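Local coordinates for protein Kif13b (Mus musculus, PDB 5B64), which is a kinesin that probably carries cargo along microtubules, represented here by a non-motor fragment in complex with another protein, at residues B[44-49]-B[64-69]; B[89-94]-B[116-121]. All coordinates share one frame; numbering follows the deposited sequence.

Contact 1. Residues B[44-49]-B[64-69]; sequences TLQIPT and EPAIQV
E64 opens the second strand opposite Q46, and the two residues exchange a pair of backbone hydrogen bonds: E64 N to Q46 O at 3.1 Å and Q46 N to E64 O at 3.0 Å. The CG of E64 stands between its backbone N and carbonyl carbon (chi1 64°), and from there the extended side chain runs across the ring of P48, with E64 CD 3.5 Å from P48 CG. An alanine here, lacking the carboxylate arm that crosses the P48 ring, would probably open a gap beside that ring where the strand 40-46 gives way to the following turn, while the main-chain pairing could persist. P65, which has no N-H to give, faces L45 as a non-hydrogen-bonded pair; its CA makes a CA-H...O contact with T44 O at 3.3 Å. At A66 the hydrogen bonding resumes, A66 N reaching T44 O at 2.8 Å and T44 N reaching A66 O at 2.9 Å. The methyl of A66 lies above the side-chain amide of Q46, 3.5 Å from NE2, so the aliphatic and amide parts of Q46 fold over it on the face that both share with T44 and E64. Further on, Q68 CB comes 4.1 Å from T44 OG1, the last touch between the segments. Together they form a twisted antiparallel pair, with 64-71 the central strand of the three. On one face A66 meets I78, and Q46 meets S80, of strand 75-80; on the other, P65 packs against L14, Q17 and I18 of helix 9-34.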
ATOM      1  N   THR B  44      13.732  23.812   0.775  1.00 63.96           N
ATOM      2  CA  THR B  44      14.757  24.443   1.603  1.00 68.68           C
ATOM      3  C   THR B  44      16.052  24.635   0.829  1.00 73.92           C
ATOM      4  O   THR B  44      16.146  24.383  -0.370  1.00 67.72           O
ATOM      5  CB  THR B  44      15.160  23.578   2.806  1.00 73.02           C
ATOM      6  OG1 THR B  44      14.624  22.249   2.667  1.00 71.40           O
ATOM      7  CG2 THR B  44      14.747  24.232   4.136  1.00 76.25           C
ATOM      8  N   LEU B  45      17.078  25.053   1.545  1.00 87.23           N
ATOM      9  CA  LEU B  45      18.393  25.141   0.949  1.00 86.54           C
ATOM     10  C   LEU B  45      19.319  24.028   1.417  1.00 92.37           C
ATOM     11  O   LEU B  45      19.113  23.390   2.460  1.00 96.06           O
ATOM     12  CB  LEU B  45      19.013  26.496   1.251  1.00 73.03           C
ATOM     13  CG  LEU B  45      18.198  27.657   0.677  1.00 70.79           C
ATOM     14  CD1 LEU B  45      18.978  28.967   0.800  1.00 75.06           C
ATOM     15  CD2 LEU B  45      17.728  27.418  -0.763  1.00 59.34           C
ATOM     16  N   GLN B  46      20.331  23.776   0.611  1.00 90.22           N
ATOM     17  CA  GLN B  46      21.487  23.068   1.109  1.00 91.41           C
ATOM     18  C   GLN B  46      22.722  23.598   0.406  1.00 85.84           C
ATOM     19  O   GLN B  46      22.641  24.271  -0.626  1.00 87.11           O
ATOM     20  CB  GLN B  46      21.350  21.545   0.969  1.00 88.16           C
ATOM     21  CG  GLN B  46      21.486  20.987  -0.448  1.00 89.59           C
ATOM     22  CD  GLN B  46      21.209  19.475  -0.499  1.00 89.32           C
ATOM     23  OE1 GLN B  46      21.417  18.758   0.492  1.00 91.76           O
ATOM     24  NE2 GLN B  46      20.718  18.994  -1.644  1.00 75.70           N
ATOM     25  N   ILE B  47      23.860  23.315   1.010  1.00 87.02           N
ATOM     26  CA  ILE B  47      25.129  23.651   0.436  1.00 83.94           C
ATOM     27  C   ILE B  47      25.836  22.334   0.143  1.00 87.93           C
ATOM     28  O   ILE B  47      26.324  21.658   1.053  1.00 96.09           O
ATOM     29  CB  ILE B  47      25.919  24.554   1.390  1.00 85.05           C
ATOM     30  CG1 ILE B  47      25.102  25.812   1.679  1.00 74.40           C
ATOM     31  CG2 ILE B  47      27.285  24.913   0.808  1.00 84.87           C
ATOM     32  CD1 ILE B  47      25.854  26.843   2.433  1.00 89.24           C
ATOM     33  N   PRO B  48      25.842  21.942  -1.133  1.00 84.84           N
ATOM     34  CA  PRO B  48      26.457  20.693  -1.590  1.00 96.11           C
ATOM     35  C   PRO B  48      27.968  20.794  -1.496  1.00106.14           C
ATOM     36  O   PRO B  48      28.489  21.902  -1.409  1.00107.38           O
ATOM     37  CB  PRO B  48      26.038  20.617  -3.056  1.00 99.47           C
ATOM     38  CG  PRO B  48      25.798  22.058  -3.458  1.00 95.18           C
ATOM     39  CD  PRO B  48      25.254  22.726  -2.238  1.00 85.87           C
ATOM     40  N   THR B  49      28.667  19.666  -1.520  1.00112.85           N
ATOM     41  CA  THR B  49      30.116  19.701  -1.415  1.00118.11           C
ATOM     42  C   THR B  49      30.724  20.342  -2.667  1.00120.36           C
ATOM     43  O   THR B  49      31.828  20.876  -2.616  1.00123.23           O
ATOM     44  CB  THR B  49      30.708  18.294  -1.187  1.00126.92           C
ATOM     45  OG1 THR B  49      29.802  17.510  -0.401  1.00128.59           O
ATOM     46  CG2 THR B  49      32.050  18.385  -0.467  1.00128.62           C
ATOM     47  N   GLU B  64      21.732  25.927  -3.123  1.00 78.24           N
ATOM     48  CA  GLU B  64      20.833  25.512  -4.166  1.00 82.21           C
ATOM     49  C   GLU B  64      19.669  24.830  -3.462  1.00 82.38           C
ATOM     50  O   GLU B  64      19.778  24.477  -2.283  1.00 85.26           O
ATOM     51  CB  GLU B  64      21.543  24.569  -5.112  1.00 79.43           C
ATOM     52  CG  GLU B  64      21.973  23.296  -4.471  1.00 88.23           C
ATOM     53  CD  GLU B  64      22.889  22.519  -5.384  1.00106.59           C
ATOM     54  OE1 GLU B  64      22.797  21.267  -5.414  1.00107.68           O
ATOM     55  OE2 GLU B  64      23.700  23.177  -6.081  1.00114.43           O
ATOM     56  N   PRO B  65      18.538  24.675  -4.159  1.00 74.28           N
ATOM     57  CA  PRO B  65      17.381  24.099  -3.468  1.00 68.57           C
ATOM     58  C   PRO B  65      17.508  22.610  -3.141  1.00 64.90           C
ATOM     59  O   PRO B  65      18.089  21.813  -3.891  1.00 72.52           O
ATOM     60  CB  PRO B  65      16.227  24.336  -4.449  1.00 66.12           C
ATOM     61  CG  PRO B  65      16.709  25.404  -5.368  1.00 67.19           C
ATOM     62  CD  PRO B  65      18.181  25.252  -5.465  1.00 68.98           C
ATOM     63  N   ALA B  66      16.955  22.253  -1.990  1.00 59.98           N
ATOM     64  CA  ALA B  66      16.791  20.860  -1.589  1.00 63.41           C
ATOM     65  C   ALA B  66      15.354  20.668  -1.101  1.00 65.03           C
ATOM     66  O   ALA B  66      14.619  21.642  -0.879  1.00 68.64           O
ATOM     67  CB  ALA B  66      17.805  20.469  -0.503  1.00 58.74           C
ATOM     68  N   ILE B  67      14.951  19.416  -0.942  1.00 62.24           N
ATOM     69  CA  ILE B  67      13.556  19.104  -0.707  1.00 61.69           C
ATOM     70  C   ILE B  67      13.365  18.398   0.619  1.00 63.36           C
ATOM     71  O   ILE B  67      13.898  17.296   0.836  1.00 61.73           O
ATOM     72  CB  ILE B  67      12.998  18.194  -1.816  1.00 64.54           C
ATOM     73  CG1 ILE B  67      13.296  18.781  -3.199  1.00 55.90           C
ATOM     74  CG2 ILE B  67      11.514  17.931  -1.582  1.00 55.19           C
ATOM     75  CD1 ILE B  67      12.731  20.148  -3.425  1.00 55.34           C
ATOM     76  N   GLN B  68      12.600  19.030   1.500  1.00 61.89           N
ATOM     77  CA  GLN B  68      12.254  18.401   2.755  1.00 72.07           C
ATOM     78  C   GLN B  68      11.044  17.521   2.536  1.00 67.32           C
ATOM     79  O   GLN B  68      10.005  17.987   2.082  1.00 63.79           O
ATOM     80  CB  GLN B  68      11.963  19.428   3.837  1.00 82.81           C
ATOM     81  CG  GLN B  68      11.363  18.786   5.075  1.00 94.08           C
ATOM     82  CD  GLN B  68      11.412  19.696   6.279  1.00101.19           C
ATOM     83  OE1 GLN B  68      12.491  19.999   6.794  1.00 95.06           O
ATOM     84  NE2 GLN B  68      10.240  20.142   6.738  1.00107.60           N
ATOM     85  N   VAL B  69      11.203  16.243   2.852  1.00 64.09           N
ATOM     86  CA  VAL B  69      10.192  15.248   2.579  1.00 67.48           C
ATOM     87  C   VAL B  69       9.642  14.751   3.914  1.00 76.55           C
ATOM     88  O   VAL B  69      10.373  14.198   4.734  1.00 80.68           O
ATOM     89  CB  VAL B  69      10.778  14.079   1.751  1.00 67.55           C
ATOM     90  CG1 VAL B  69       9.699  13.066   1.423  1.00 62.41           C
ATOM     91  CG2 VAL B  69      11.435  14.594   0.476  1.00 58.75           C
TER

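Contact 2. Residues B[89-94]-B[116-121]; sequences LDMRDL and DPFYDE
M91 lays its thioether against the ring of F118, a Met-aromatic contact that joins helix 81-100 to the loop after helix 106-114. The CG of M91 is anti to its carbonyl carbon (chi1 -54°), and beyond it the chain is extended, bringing the sulfur up to the CD2-CE2 bond of the ring. M91 SD sits 3.5 Å from F118 CD2, yet its line to the ring centroid is 62° off the ring normal, an oblique approach. M91 CG joins in, 3.6 Å from F118 CE2, so that methylene and sulfur together meet that bond. The terminal CE lies between the ring and the backbone, nearest to P117 O.

One face of the F118 ring receives CG of P117, offset toward the rim, so the two consecutive side chains present a continuous apolar surface. L94, one helical turn beyond M91, has its CG anti to the backbone N and wedges its CD2 against this surface, 3.8 Å from P117 CD and 4.3 Å from F118 CE1. Behind them an Asx turn fixes the bend of the loop: F118 N donates to D116 OD1 at 3.1 Å, on the anti side of the carboxylate, and the other oxygen, OD2, forms a salt bridge with R71.

I31 of helix 9-34 touches both M91 and F118, while an aromatic side chain of the other protein's chain packs on D90 and P117. No hydrogen bond crosses between the two segments, so their fit rests on shape and dispersion and gives little directional hold; polar groups such as D116, through the Asx turn and R71, and P117 O, through R87, probably set the position of the loop.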
ATOM      1  N   LEU B  89       9.780  11.151 -12.455  1.00 63.60           N
ATOM      2  CA  LEU B  89       9.657  10.268 -13.590  1.00 64.21           C
ATOM      3  C   LEU B  89       8.828   9.048 -13.171  1.00 62.56           C
ATOM      4  O   LEU B  89       7.920   8.618 -13.889  1.00 67.82           O
ATOM      5  CB  LEU B  89      11.045   9.851 -14.073  1.00 69.18           C
ATOM      6  CG  LEU B  89      11.721  10.665 -15.181  1.00 73.02           C
ATOM      7  CD1 LEU B  89      11.279  12.108 -15.154  1.00 64.84           C
ATOM      8  CD2 LEU B  89      13.263  10.557 -15.091  1.00 59.44           C
ATOM      9  N   ASP B  90       9.129   8.532 -11.987  1.00 53.53           N
ATOM     10  CA  ASP B  90       8.485   7.338 -11.461  1.00 60.67           C
ATOM     11  C   ASP B  90       7.059   7.584 -10.960  1.00 66.39           C
ATOM     12  O   ASP B  90       6.174   6.763 -11.191  1.00 71.89           O
ATOM     13  CB  ASP B  90       9.341   6.722 -10.349  1.00 61.72           C
ATOM     14  CG  ASP B  90      10.683   6.218 -10.856  1.00 76.38           C
ATOM     15  OD1 ASP B  90      10.741   5.681 -11.992  1.00 81.71           O
ATOM     16  OD2 ASP B  90      11.686   6.358 -10.115  1.00 84.45           O
ATOM     17  N   MET B  91       6.853   8.700 -10.262  1.00 64.68           N
ATOM     18  CA  MET B  91       5.544   9.087  -9.739  1.00 61.35           C
ATOM     19  C   MET B  91       4.523   9.279 -10.872  1.00 65.07           C
ATOM     20  O   MET B  91       3.413   8.741 -10.825  1.00 65.85           O
ATOM     21  CB  MET B  91       5.672  10.383  -8.929  1.00 60.55           C
ATOM     22  CG  MET B  91       6.719  10.367  -7.813  1.00 53.47           C
ATOM     23  SD  MET B  91       6.637  11.902  -6.854  1.00 64.01           S
ATOM     24  CE  MET B  91       8.155  11.877  -5.917  1.00 50.46           C
ATOM     25  N   ARG B  92       4.911  10.050 -11.886  1.00 64.77           N
ATOM     26  CA  ARG B  92       4.126  10.189 -13.117  1.00 64.59           C
ATOM     27  C   ARG B  92       3.759   8.850 -13.759  1.00 63.19           C
ATOM     28  O   ARG B  92       2.601   8.635 -14.103  1.00 64.04           O
ATOM     29  CB  ARG B  92       4.862  11.062 -14.131  1.00 60.33           C
ATOM     30  CG  ARG B  92       5.051  12.488 -13.661  1.00 57.04           C
ATOM     31  CD  ARG B  92       5.853  13.301 -14.659  1.00 60.48           C
ATOM     32  NE  ARG B  92       6.180  14.620 -14.129  1.00 60.94           N
ATOM     33  CZ  ARG B  92       7.396  15.148 -14.112  1.00 62.92           C
ATOM     34  NH1 ARG B  92       8.430  14.483 -14.618  1.00 63.04           N
ATOM     35  NH2 ARG B  92       7.574  16.358 -13.600  1.00 66.51           N
ATOM     36  N   ASP B  93       4.745   7.965 -13.906  1.00 64.45           N
ATOM     37  CA  ASP B  93       4.523   6.593 -14.381  1.00 62.82           C
ATOM     38  C   ASP B  93       3.499   5.854 -13.559  1.00 67.11           C
ATOM     39  O   ASP B  93       2.554   5.292 -14.118  1.00 73.16           O
ATOM     40  CB  ASP B  93       5.809   5.776 -14.350  1.00 60.32           C
ATOM     41  CG  ASP B  93       6.763   6.143 -15.471  1.00 79.76           C
ATOM     42  OD1 ASP B  93       6.365   6.939 -16.354  1.00 83.02           O
ATOM     43  OD2 ASP B  93       7.912   5.631 -15.468  1.00 87.59           O
ATOM     44  N   LEU B  94       3.693   5.851 -12.236  1.00 58.20           N
ATOM     45  CA  LEU B  94       2.818   5.102 -11.329  1.00 60.82           C
ATOM     46  C   LEU B  94       1.398   5.663 -11.392  1.00 66.94           C
ATOM     47  O   LEU B  94       0.408   4.925 -11.411  1.00 67.04           O
ATOM     48  CB  LEU B  94       3.335   5.173  -9.899  1.00 56.60           C
ATOM     49  CG  LEU B  94       2.682   4.207  -8.905  1.00 59.72           C
ATOM     50  CD1 LEU B  94       2.906   2.750  -9.319  1.00 52.66           C
ATOM     51  CD2 LEU B  94       3.187   4.446  -7.468  1.00 60.03           C
ATOM     52  N   ASP B 116       5.846   2.789  -3.475  1.00 74.00           N
ATOM     53  CA  ASP B 116       6.081   4.054  -2.787  1.00 66.31           C
ATOM     54  C   ASP B 116       7.362   4.775  -3.216  1.00 67.67           C
ATOM     55  O   ASP B 116       8.375   4.742  -2.512  1.00 72.04           O
ATOM     56  CB  ASP B 116       6.122   3.807  -1.287  1.00 67.19           C
ATOM     57  CG  ASP B 116       5.953   5.068  -0.496  1.00 72.70           C
ATOM     58  OD1 ASP B 116       5.973   6.152  -1.111  1.00 70.58           O
ATOM     59  OD2 ASP B 116       5.801   4.982   0.747  1.00 75.88           O
ATOM     60  N   PRO B 117       7.318   5.442  -4.373  1.00 67.59           N
ATOM     61  CA  PRO B 117       8.477   6.241  -4.789  1.00 66.64           C
ATOM     62  C   PRO B 117       8.488   7.605  -4.082  1.00 65.86           C
ATOM     63  O   PRO B 117       9.332   8.462  -4.389  1.00 68.80           O
ATOM     64  CB  PRO B 117       8.244   6.417  -6.298  1.00 58.72           C
ATOM     65  CG  PRO B 117       6.730   6.378  -6.441  1.00 54.48           C
ATOM     66  CD  PRO B 117       6.230   5.438  -5.375  1.00 60.40           C
ATOM     67  N   PHE B 118       7.558   7.799  -3.147  1.00 57.03           N
ATOM     68  CA  PHE B 118       7.336   9.118  -2.553  1.00 61.51           C
ATOM     69  C   PHE B 118       8.170   9.349  -1.284  1.00 64.89           C
ATOM     70  O   PHE B 118       8.469  10.492  -0.911  1.00 63.91           O
ATOM     71  CB  PHE B 118       5.845   9.349  -2.257  1.00 60.21           C
ATOM     72  CG  PHE B 118       4.941   9.174  -3.455  1.00 68.17           C
ATOM     73  CD1 PHE B 118       4.239   7.977  -3.647  1.00 68.89           C
ATOM     74  CD2 PHE B 118       4.781  10.204  -4.394  1.00 66.47           C
ATOM     75  CE1 PHE B 118       3.405   7.810  -4.756  1.00 66.55           C
ATOM     76  CE2 PHE B 118       3.943  10.036  -5.508  1.00 58.48           C
ATOM     77  CZ  PHE B 118       3.256   8.846  -5.684  1.00 60.93           C
ATOM     78  N   TYR B 119       8.554   8.267  -0.626  1.00 60.24           N
ATOM     79  CA  TYR B 119       9.284   8.387   0.627  1.00 67.73           C
ATOM     80  C   TYR B 119      10.199   7.169   0.807  1.00 70.43           C
ATOM     81  O   TYR B 119       9.888   6.076   0.343  1.00 80.48           O
ATOM     82  CB  TYR B 119       8.282   8.553   1.786  1.00 64.85           C
ATOM     83  CG  TYR B 119       8.898   8.640   3.154  1.00 68.29           C
ATOM     84  CD1 TYR B 119       9.392   9.854   3.649  1.00 69.91           C
ATOM     85  CD2 TYR B 119       8.997   7.511   3.962  1.00 71.19           C
ATOM     86  CE1 TYR B 119       9.967   9.929   4.912  1.00 73.17           C
ATOM     87  CE2 TYR B 119       9.579   7.580   5.223  1.00 74.35           C
ATOM     88  CZ  TYR B 119      10.051   8.786   5.693  1.00 75.95           C
ATOM     89  OH  TYR B 119      10.609   8.839   6.944  1.00 82.16           O
ATOM     90  N   ASP B 120      11.341   7.356   1.449  1.00 64.92           N
ATOM     91  CA  ASP B 120      12.296   6.268   1.574  1.00 70.34           C
ATOM     92  C   ASP B 120      12.407   5.730   2.999  1.00 81.81           C
ATOM     93  O   ASP B 120      12.849   6.437   3.906  1.00 84.94           O
ATOM     94  CB  ASP B 120      13.651   6.684   1.001  1.00 68.20           C
ATOM     95  CG  ASP B 120      13.611   6.834  -0.520  1.00 89.47           C
ATOM     96  OD1 ASP B 120      12.640   6.326  -1.141  1.00 90.77           O
ATOM     97  OD2 ASP B 120      14.536   7.447  -1.101  1.00 78.22           O
ATOM     98  N   GLU B 121      11.986   4.478   3.178  1.00 87.12           N
ATOM     99  CA  GLU B 121      11.969   3.826   4.493  1.00 93.67           C
ATOM    100  C   GLU B 121      13.323   3.885   5.196  1.00102.86           C
ATOM    101  O   GLU B 121      13.374   4.114   6.405  1.00108.09           O
ATOM    102  CB  GLU B 121      11.468   2.377   4.393  1.00 84.95           C
TER

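In the fold
Contact 1 closes before contact 2 opens, and their centres lie 19 Å apart on opposite sides of the chain's centre. The first pairs strands 40-46 and 64-71; the second sets the loop after helix 106-114 against helix 81-100. Helix 9-34 serves both, with residues from L14 to V25 at contact 1 and A28 to A32 at contact 2. They also meet directly: CG1 of V69, at the end of segment 64-69, packs 3.9 Å from CD1 of Y119. Y41, in strand 40-46, is hydrogen-bonded to F118 O through its OH. The C-terminal loop is thus tied back onto the sheet, and only contact 2 is touched by the other protein of the assembly.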